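PDB 3L76: aspartokinase from Synechocystis, which binds lysine and threonine at its ACT domains and probably catalyses the ATP-dependent phosphorylation of the beta-carboxyl group of aspartate, an early step toward both amino acids. Local coordinates for residues L181-L193 and V578-G592. Residues are numbered along the deposited sequence; the frame is centred on the assembly and turned at random.
Sequences LTTDPRLVPEAQL and VDALKAAHSAFNLAG
Thr182 and His585 make the one hydrogen bond between the loop 181-193 and the segment 578-592: Thr182 OG1 lies 2.8 Å from His585 NE2, in the plane of the imidazole at its edge. Either atom could be the donor here. The same oxygen is met by the backbone N-H of Gln192, N to OG1 3.0 Å at 157°, which ties the two arms of 181-193 together. With chi1 at 47°, this hydroxyl sits between the backbone N and the carbonyl carbon of Thr182, leaving CG2 to run past Leu590.

The imidazole is sandwiched by apolar groups. Val188 CG1 makes a CH-pi contact with one face of the His585 ring, 3.9 Å from its centroid. Leu590 CB, of the same segment as the histidine, covers the opposite face. Thr183 CG2 comes in obliquely, 3.4 Å from His585 CD2. Replacing His585 by alanine is likely to leave a gap between Val188 and Leu590 and the Thr182 hydroxyl without its mate across the contact.

Farther back along the helix the packing is aliphatic. Leu581 CD2 packs on Leu187 CD1 and CB and also meets Val188 CG2, 4.0 Å away. Lys582 CG lies beside Val188 CG2, and its extended chain carries CE alongside Leu187 O. Beyond the helix, Glu190 CB meets Ala591 CB at 4.0 Å.

Strand 437-453 backs this patch: Val438 O accepts from Thr183 OG1, and the Val438 side chain touches Leu581, His585 and Leu590. The helix ends in a Schellman motif with Asn589 at C-prime, which turns the chain so that Leu590 folds over the imidazole. The whole is an interdomain contact, joining a loop of the amino acid kinase domain to the last helix of the C-terminal ACT domain.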
loop_
_atom_site.group_PDB
_atom_site.type_symbol
_atom_site.label_atom_id
_atom_site.label_comp_id
_atom_site.label_asym_id
_atom_site.label_seq_id
_atom_site.Cartn_x
_atom_site.Cartn_y
_atom_site.Cartn_z
ATOM N N LEU A 181 19.486 -28.741 -4.847
ATOM C CA LEU A 181 20.029 -30.062 -4.539
ATOM C C LEU A 181 19.750 -31.075 -5.654
ATOM O O LEU A 181 18.895 -30.847 -6.504
ATOM C CB LEU A 181 19.482 -30.565 -3.205
ATOM C CG LEU A 181 19.789 -29.627 -2.031
ATOM C CD1 LEU A 181 19.016 -29.999 -0.768
ATOM C CD2 LEU A 181 21.274 -29.607 -1.764
ATOM N N THR A 182 20.493 -32.182 -5.649
ATOM C CA THR A 182 20.335 -33.245 -6.643
ATOM C C THR A 182 19.013 -33.980 -6.489
ATOM O O THR A 182 18.507 -34.583 -7.442
ATOM C CB THR A 182 21.464 -34.278 -6.565
ATOM O OG1 THR A 182 21.676 -34.647 -5.197
ATOM C CG2 THR A 182 22.742 -33.712 -7.150
ATOM N N THR A 183 18.465 -33.943 -5.282
ATOM C CA THR A 183 17.143 -34.501 -5.049
ATOM C C THR A 183 16.594 -34.056 -3.700
ATOM O O THR A 183 17.187 -33.208 -3.032
ATOM C CB THR A 183 17.137 -36.036 -5.153
ATOM O OG1 THR A 183 15.792 -36.491 -5.297
ATOM C CG2 THR A 183 17.751 -36.662 -3.917
ATOM N N ASP A 184 15.451 -34.619 -3.324
ATOM C CA ASP A 184 14.791 -34.281 -2.071
ATOM C C ASP A 184 15.500 -34.915 -0.886
ATOM O O ASP A 184 15.417 -36.125 -0.690
ATOM C CB ASP A 184 13.337 -34.745 -2.106
ATOM C CG ASP A 184 12.623 -34.534 -0.787
ATOM O OD1 ASP A 184 11.498 -35.051 -0.628
ATOM O OD2 ASP A 184 13.182 -33.855 0.090
ATOM N N PRO A 185 16.173 -34.084 -0.072
ATOM C CA PRO A 185 16.990 -34.510 1.073
ATOM C C PRO A 185 16.176 -35.355 2.037
ATOM O O PRO A 185 16.704 -36.268 2.668
ATOM C CB PRO A 185 17.348 -33.191 1.763
ATOM C CG PRO A 185 17.097 -32.143 0.771
ATOM C CD PRO A 185 15.993 -32.626 -0.103
ATOM N N ARG A 186 14.895 -35.028 2.148
ATOM C CA ARG A 186 13.988 -35.750 3.019
ATOM C C ARG A 186 13.907 -37.240 2.685
ATOM O O ARG A 186 13.580 -38.040 3.551
ATOM C CB ARG A 186 12.595 -35.113 2.997
ATOM C CG ARG A 186 12.488 -33.827 3.804
ATOM C CD ARG A 186 11.072 -33.245 3.757
ATOM N NE ARG A 186 10.917 -32.177 2.767
ATOM C CZ ARG A 186 10.338 -32.320 1.576
ATOM N NH1 ARG A 186 9.845 -33.494 1.205
ATOM N NH2 ARG A 186 10.246 -31.281 0.755
ATOM N N LEU A 187 14.214 -37.614 1.444
ATOM C CA LEU A 187 14.195 -39.024 1.058
ATOM C C LEU A 187 15.595 -39.562 0.807
ATOM O O LEU A 187 15.838 -40.754 0.946
ATOM C CB LEU A 187 13.328 -39.240 -0.181
ATOM C CG LEU A 187 11.985 -38.516 -0.229
ATOM C CD1 LEU A 187 11.206 -38.936 -1.468
ATOM C CD2 LEU A 187 11.185 -38.792 1.024
ATOM N N VAL A 188 16.513 -38.683 0.427
ATOM C CA VAL A 188 17.884 -39.087 0.148
ATOM C C VAL A 188 18.879 -38.110 0.766
ATOM O O VAL A 188 19.316 -37.159 0.113
ATOM C CB VAL A 188 18.134 -39.193 -1.361
ATOM C CG1 VAL A 188 19.549 -39.680 -1.635
ATOM C CG2 VAL A 188 17.095 -40.113 -2.008
ATOM N N PRO A 189 19.243 -38.346 2.038
ATOM C CA PRO A 189 20.120 -37.455 2.812
ATOM C C PRO A 189 21.443 -37.141 2.115
ATOM O O PRO A 189 22.024 -36.082 2.368
ATOM C CB PRO A 189 20.377 -38.247 4.102
ATOM C CG PRO A 189 19.211 -39.162 4.235
ATOM C CD PRO A 189 18.823 -39.526 2.819
ATOM N N GLU A 190 21.906 -38.043 1.254
ATOM C CA GLU A 190 23.172 -37.856 0.554
ATOM C C GLU A 190 23.046 -36.882 -0.614
ATOM O O GLU A 190 23.997 -36.690 -1.378
ATOM C CB GLU A 190 23.717 -39.188 0.058
ATOM C CG GLU A 190 23.700 -40.280 1.105
ATOM C CD GLU A 190 22.307 -40.817 1.364
ATOM O OE1 GLU A 190 21.907 -40.908 2.544
ATOM O OE2 GLU A 190 21.609 -41.147 0.386
ATOM N N ALA A 191 21.865 -36.280 -0.750
ATOM C CA ALA A 191 21.637 -35.247 -1.755
ATOM C C ALA A 191 22.711 -34.175 -1.659
ATOM O O ALA A 191 22.976 -33.647 -0.579
ATOM C CB ALA A 191 20.264 -34.635 -1.591
ATOM N N GLN A 192 23.317 -33.868 -2.800
ATOM C CA GLN A 192 24.445 -32.952 -2.875
ATOM C C GLN A 192 23.996 -31.605 -3.447
ATOM O O GLN A 192 23.023 -31.543 -4.203
ATOM C CB GLN A 192 25.536 -33.572 -3.753
ATOM C CG GLN A 192 26.899 -32.914 -3.649
ATOM C CD GLN A 192 27.933 -33.628 -4.496
ATOM O OE1 GLN A 192 27.591 -34.294 -5.475
ATOM N NE2 GLN A 192 29.203 -33.499 -4.123
ATOM N N LEU A 193 24.700 -30.532 -3.083
ATOM C CA LEU A 193 24.378 -29.199 -3.590
ATOM C C LEU A 193 24.965 -29.018 -4.982
ATOM O O LEU A 193 26.157 -29.209 -5.188
ATOM C CB LEU A 193 24.878 -28.102 -2.640
ATOM C CG LEU A 193 24.525 -26.637 -2.930
ATOM C CD1 LEU A 193 23.038 -26.438 -3.157
ATOM C CD2 LEU A 193 24.990 -25.767 -1.776
ATOM N N VAL A 578 9.851 -44.308 -2.912
ATOM C CA VAL A 578 11.065 -43.941 -2.203
ATOM C C VAL A 578 12.218 -44.864 -2.576
ATOM O O VAL A 578 13.327 -44.400 -2.847
ATOM C CB VAL A 578 10.862 -43.943 -0.683
ATOM C CG1 VAL A 578 12.191 -43.732 0.022
ATOM C CG2 VAL A 578 9.879 -42.860 -0.285
ATOM N N ASP A 579 11.961 -46.166 -2.601
ATOM C CA ASP A 579 13.008 -47.118 -2.956
ATOM C C ASP A 579 13.527 -46.817 -4.353
ATOM O O ASP A 579 14.723 -46.896 -4.618
ATOM C CB ASP A 579 12.488 -48.557 -2.907
ATOM C CG ASP A 579 11.755 -48.870 -1.625
ATOM O OD1 ASP A 579 11.024 -47.994 -1.119
ATOM O OD2 ASP A 579 11.899 -50.004 -1.131
ATOM N N ALA A 580 12.613 -46.473 -5.247
ATOM C CA ALA A 580 12.968 -46.210 -6.628
ATOM C C ALA A 580 13.777 -44.922 -6.740
ATOM O O ALA A 580 14.693 -44.823 -7.549
ATOM C CB ALA A 580 11.717 -46.151 -7.487
ATOM N N LEU A 581 13.452 -43.942 -5.906
ATOM C CA LEU A 581 14.178 -42.684 -5.920
ATOM C C LEU A 581 15.620 -42.896 -5.489
ATOM O O LEU A 581 16.542 -42.333 -6.087
ATOM C CB LEU A 581 13.501 -41.638 -5.024
ATOM C CG LEU A 581 14.220 -40.283 -4.937
ATOM C CD1 LEU A 581 14.186 -39.528 -6.259
ATOM C CD2 LEU A 581 13.637 -39.439 -3.824
ATOM N N LYS A 582 15.806 -43.700 -4.446
ATOM C CA LYS A 582 17.134 -43.970 -3.916
ATOM C C LYS A 582 17.972 -44.694 -4.960
ATOM O O LYS A 582 19.140 -44.379 -5.163
ATOM C CB LYS A 582 17.046 -44.801 -2.636
ATOM C CG LYS A 582 16.443 -44.081 -1.432
ATOM C CD LYS A 582 16.355 -45.029 -0.243
ATOM C CE LYS A 582 15.744 -44.382 0.988
ATOM N NZ LYS A 582 15.616 -45.379 2.091
ATOM N N ALA A 583 17.357 -45.658 -5.630
ATOM C CA ALA A 583 18.022 -46.413 -6.686
ATOM C C ALA A 583 18.516 -45.509 -7.812
ATOM O O ALA A 583 19.656 -45.640 -8.263
ATOM C CB ALA A 583 17.093 -47.490 -7.234
ATOM N N ALA A 584 17.652 -44.606 -8.271
ATOM C CA ALA A 584 18.021 -43.644 -9.313
ATOM C C ALA A 584 19.161 -42.719 -8.884
ATOM O O ALA A 584 20.063 -42.431 -9.667
ATOM C CB ALA A 584 16.805 -42.817 -9.748
ATOM N N HIS A 585 19.117 -42.245 -7.642
ATOM C CA HIS A 585 20.148 -41.336 -7.131
ATOM C C HIS A 585 21.502 -42.033 -7.030
ATOM O O HIS A 585 22.542 -41.423 -7.279
ATOM C CB HIS A 585 19.746 -40.755 -5.769
ATOM C CG HIS A 585 20.463 -39.486 -5.407
ATOM N ND1 HIS A 585 21.619 -39.468 -4.654
ATOM C CD2 HIS A 585 20.178 -38.189 -5.685
ATOM C CE1 HIS A 585 22.016 -38.218 -4.489
ATOM N NE2 HIS A 585 21.161 -37.424 -5.105
ATOM N N SER A 586 21.480 -43.312 -6.669
ATOM C CA SER A 586 22.704 -44.101 -6.580
ATOM C C SER A 586 23.194 -44.546 -7.951
ATOM O O SER A 586 24.392 -44.559 -8.216
ATOM C CB SER A 586 22.496 -45.321 -5.684
ATOM O OG SER A 586 22.152 -44.930 -4.368
ATOM N N ALA A 587 22.263 -44.920 -8.818
ATOM C CA ALA A 587 22.618 -45.369 -10.159
ATOM C C ALA A 587 23.460 -44.334 -10.890
ATOM O O ALA A 587 24.365 -44.682 -11.637
ATOM C CB ALA A 587 21.370 -45.698 -10.960
ATOM N N PHE A 588 23.177 -43.059 -10.671
ATOM C CA PHE A 588 23.876 -42.021 -11.414
ATOM C C PHE A 588 24.923 -41.264 -10.588
ATOM O O PHE A 588 25.355 -40.174 -10.959
ATOM C CB PHE A 588 22.870 -41.088 -12.096
ATOM C CG PHE A 588 22.045 -41.775 -13.169
ATOM C CD1 PHE A 588 22.593 -42.056 -14.416
ATOM C CD2 PHE A 588 20.730 -42.147 -12.927
ATOM C CE1 PHE A 588 21.845 -42.687 -15.401
ATOM C CE2 PHE A 588 19.978 -42.787 -13.908
ATOM C CZ PHE A 588 20.535 -43.054 -15.146
ATOM N N ASN A 589 25.344 -41.872 -9.482
ATOM C CA ASN A 589 26.400 -41.319 -8.633
ATOM C C ASN A 589 26.167 -39.873 -8.230
ATOM O O ASN A 589 27.108 -39.090 -8.157
ATOM C CB ASN A 589 27.762 -41.441 -9.319
ATOM C CG ASN A 589 28.144 -42.878 -9.595
ATOM O OD1 ASN A 589 27.818 -43.781 -8.819
ATOM N ND2 ASN A 589 28.843 -43.100 -10.702
ATOM N N LEU A 590 24.914 -39.531 -7.958
ATOM C CA LEU A 590 24.547 -38.167 -7.600
ATOM C C LEU A 590 24.989 -37.741 -6.187
ATOM O O LEU A 590 24.927 -36.559 -5.838
ATOM C CB LEU A 590 23.040 -37.961 -7.791
ATOM C CG LEU A 590 22.631 -37.382 -9.147
ATOM C CD1 LEU A 590 23.591 -37.830 -10.224
ATOM C CD2 LEU A 590 21.198 -37.748 -9.510
ATOM N N ALA A 591 25.445 -38.697 -5.385
ATOM C CA ALA A 591 25.878 -38.393 -4.022
ATOM C C ALA A 591 27.199 -37.607 -4.001
ATOM O O ALA A 591 27.373 -36.671 -3.206
ATOM C CB ALA A 591 26.002 -39.666 -3.222
ATOM N N GLY A 592 28.126 -37.992 -4.874
ATOM C CA GLY A 592 29.343 -37.226 -5.065
ATOM C C GLY A 592 30.558 -38.112 -5.188
ATOM O O GLY A 592 31.690 -37.660 -5.012
#